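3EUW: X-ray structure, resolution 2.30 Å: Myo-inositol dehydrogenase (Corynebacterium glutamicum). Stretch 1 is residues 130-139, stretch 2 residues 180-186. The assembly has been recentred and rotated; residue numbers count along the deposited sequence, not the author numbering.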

# COMPACT_ATOMS: atom_id res chain seq x y z
N SER A 130 15.53 1.56 -7.80
CA SER A 130 15.12 1.20 -6.44
C SER A 130 16.26 0.53 -5.67
O SER A 130 16.65 1.00 -4.61
CB SER A 130 13.89 0.28 -6.47
OG SER A 130 12.80 0.89 -7.15
N PHE A 131 16.79 -0.56 -6.20
CA PHE A 131 17.88 -1.25 -5.52
C PHE A 131 19.12 -0.33 -5.34
O PHE A 131 19.78 -0.36 -4.30
CB PHE A 131 18.30 -2.51 -6.27
CG PHE A 131 17.22 -3.55 -6.39
CD1 PHE A 131 16.24 -3.69 -5.41
CD2 PHE A 131 17.19 -4.40 -7.48
CE1 PHE A 131 15.24 -4.65 -5.52
CE2 PHE A 131 16.20 -5.37 -7.62
CZ PHE A 131 15.22 -5.50 -6.64
N ALA A 132 19.43 0.47 -6.35
CA ALA A 132 20.60 1.35 -6.27
C ALA A 132 20.38 2.42 -5.20
O ALA A 132 21.29 2.75 -4.44
CB ALA A 132 20.88 1.99 -7.63
N ALA A 133 19.16 2.93 -5.13
CA ALA A 133 18.81 3.95 -4.14
C ALA A 133 19.03 3.37 -2.73
O ALA A 133 19.67 4.00 -1.88
CB ALA A 133 17.36 4.38 -4.32
N ILE A 134 18.49 2.18 -2.50
CA ILE A 134 18.64 1.52 -1.21
C ILE A 134 20.11 1.35 -0.83
O ILE A 134 20.48 1.57 0.31
CB ILE A 134 17.96 0.13 -1.22
CG1 ILE A 134 16.46 0.30 -1.44
CG2 ILE A 134 18.23 -0.60 0.11
CD1 ILE A 134 15.69 -1.03 -1.48
N ASN A 135 20.93 0.96 -1.80
CA ASN A 135 22.35 0.77 -1.53
C ASN A 135 23.04 2.08 -1.11
O ASN A 135 23.77 2.11 -0.12
CB ASN A 135 23.05 0.18 -2.75
CG ASN A 135 24.51 -0.14 -2.49
OD1 ASN A 135 25.36 0.75 -2.55
ND2 ASN A 135 24.80 -1.39 -2.17
N ALA A 136 22.77 3.14 -1.86
CA ALA A 136 23.34 4.46 -1.59
C ALA A 136 22.83 5.06 -0.29
O ALA A 136 23.58 5.71 0.45
CB ALA A 136 23.01 5.41 -2.75
N ARG A 137 21.55 4.86 -0.00
CA ARG A 137 20.98 5.42 1.22
C ARG A 137 21.51 4.65 2.42
O ARG A 137 21.75 5.24 3.47
CB ARG A 137 19.45 5.40 1.14
CG ARG A 137 18.93 6.31 0.02
CD ARG A 137 17.42 6.18 -0.19
NE ARG A 137 16.66 6.62 0.98
CZ ARG A 137 15.33 6.60 1.06
NH1 ARG A 137 14.61 6.15 0.04
NH2 ARG A 137 14.73 7.01 2.16
N VAL A 138 21.72 3.35 2.27
CA VAL A 138 22.26 2.56 3.36
C VAL A 138 23.69 3.04 3.62
O VAL A 138 24.08 3.26 4.77
CB VAL A 138 22.28 1.04 3.03
CG1 VAL A 138 23.17 0.29 4.03
CG2 VAL A 138 20.84 0.47 3.10
N ALA A 139 24.46 3.22 2.55
CA ALA A 139 25.84 3.68 2.64
C ALA A 139 25.92 5.05 3.28
O ALA A 139 26.91 5.39 3.92
CB ALA A 139 26.49 3.73 1.26
N ASP A 180 25.57 -11.52 -5.99
CA ASP A 180 26.30 -10.30 -6.33
C ASP A 180 25.64 -9.11 -5.65
O ASP A 180 26.32 -8.21 -5.16
CB ASP A 180 26.32 -10.06 -7.84
CG ASP A 180 26.99 -8.74 -8.19
OD1 ASP A 180 28.23 -8.66 -8.09
OD2 ASP A 180 26.28 -7.77 -8.54
N MSE A 181 24.31 -9.10 -5.63
CA MSE A 181 23.58 -8.00 -5.00
C MSE A 181 24.00 -7.97 -3.53
O MSE A 181 24.19 -6.90 -2.93
CB MSE A 181 22.08 -8.25 -5.13
CG MSE A 181 21.20 -7.32 -4.31
SE MSE A 181 21.33 -5.55 -5.08
CE MSE A 181 20.67 -5.81 -6.89
N ALA A 182 24.17 -9.15 -2.96
CA ALA A 182 24.59 -9.25 -1.58
C ALA A 182 25.95 -8.56 -1.39
O ALA A 182 26.11 -7.78 -0.46
CB ALA A 182 24.65 -10.70 -1.17
N ARG A 183 26.92 -8.85 -2.26
CA ARG A 183 28.24 -8.23 -2.15
C ARG A 183 28.20 -6.73 -2.41
O ARG A 183 29.06 -5.99 -1.94
CB ARG A 183 29.25 -8.90 -3.10
CG ARG A 183 29.68 -10.28 -2.63
CD ARG A 183 30.96 -10.75 -3.33
NE ARG A 183 32.06 -9.83 -3.07
CZ ARG A 183 32.56 -8.99 -3.97
NH1 ARG A 183 32.07 -8.95 -5.20
NH2 ARG A 183 33.54 -8.16 -3.62
N PHE A 184 27.20 -6.29 -3.16
CA PHE A 184 27.02 -4.88 -3.47
C PHE A 184 26.83 -4.16 -2.13
O PHE A 184 27.27 -3.02 -1.95
CB PHE A 184 25.80 -4.70 -4.37
CG PHE A 184 25.56 -3.28 -4.84
CD1 PHE A 184 26.61 -2.36 -4.91
CD2 PHE A 184 24.31 -2.90 -5.31
CE1 PHE A 184 26.40 -1.08 -5.45
CE2 PHE A 184 24.10 -1.62 -5.85
CZ PHE A 184 25.15 -0.71 -5.92
N PHE A 185 26.17 -4.85 -1.20
CA PHE A 185 25.89 -4.31 0.12
C PHE A 185 26.96 -4.66 1.14
O PHE A 185 27.37 -3.81 1.94
CB PHE A 185 24.53 -4.81 0.63
CG PHE A 185 23.35 -4.01 0.12
CD1 PHE A 185 22.84 -2.94 0.85
CD2 PHE A 185 22.79 -4.30 -1.12
CE1 PHE A 185 21.78 -2.18 0.34
CE2 PHE A 185 21.74 -3.53 -1.62
CZ PHE A 185 21.24 -2.48 -0.89
N VAL A 186 27.41 -5.91 1.12
CA VAL A 186 28.42 -6.40 2.05
C VAL A 186 29.47 -7.15 1.23
O VAL A 186 29.36 -8.36 1.02
CB VAL A 186 27.80 -7.37 3.07
CG1 VAL A 186 28.84 -7.81 4.08
CG2 VAL A 186 26.61 -6.69 3.77

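The two helices run in roughly the same direction, their axes 28° apart and 10.8 Å at closest approach, and the contact buries 344 Å² over both sides. The backbones come nearer toward the C-terminal end of the second helix: CA of Phe131 lies 8.9 Å from CA of Met181, whereas CA of Asn135 lies 6.4 Å from CA of Phe185.

One hydrogen bond crosses the contact. Asn135 ND2 donates to Phe184 O at 3.0 Å, with an N-H...O angle of 151°. The acceptor lies in the last turn of its helix, just before Val186 leaves helical phi/psi.

Aromatic contacts form a second group. Asn135 ND2 lies over one face of the Phe184 ring and of the Phe185 ring, 3.4 Å from Phe184 CG and 3.7 Å from Phe185 CD2. Asn135 CB makes a CH-pi contact with Phe184, 4.1 Å from the ring centroid and 26° off the normal. Selenomethionine Met181 meets Phe131 obliquely: SE stands 5.4 Å from the Phe131 ring centroid, 37° off the normal.

Three side-chain contacts are apolar. Met181 CE packs 3.8 Å from Phe131 CD2. The Phe185 edge meets Ile134 CG2 at 3.7 Å from CZ and Val138 CG2 at 3.9 Å from CE1. In a separate backbone contact, Phe185 CZ approaches Asn135 CA to 3.5 Å, placing the ring tip against the opposing backbone.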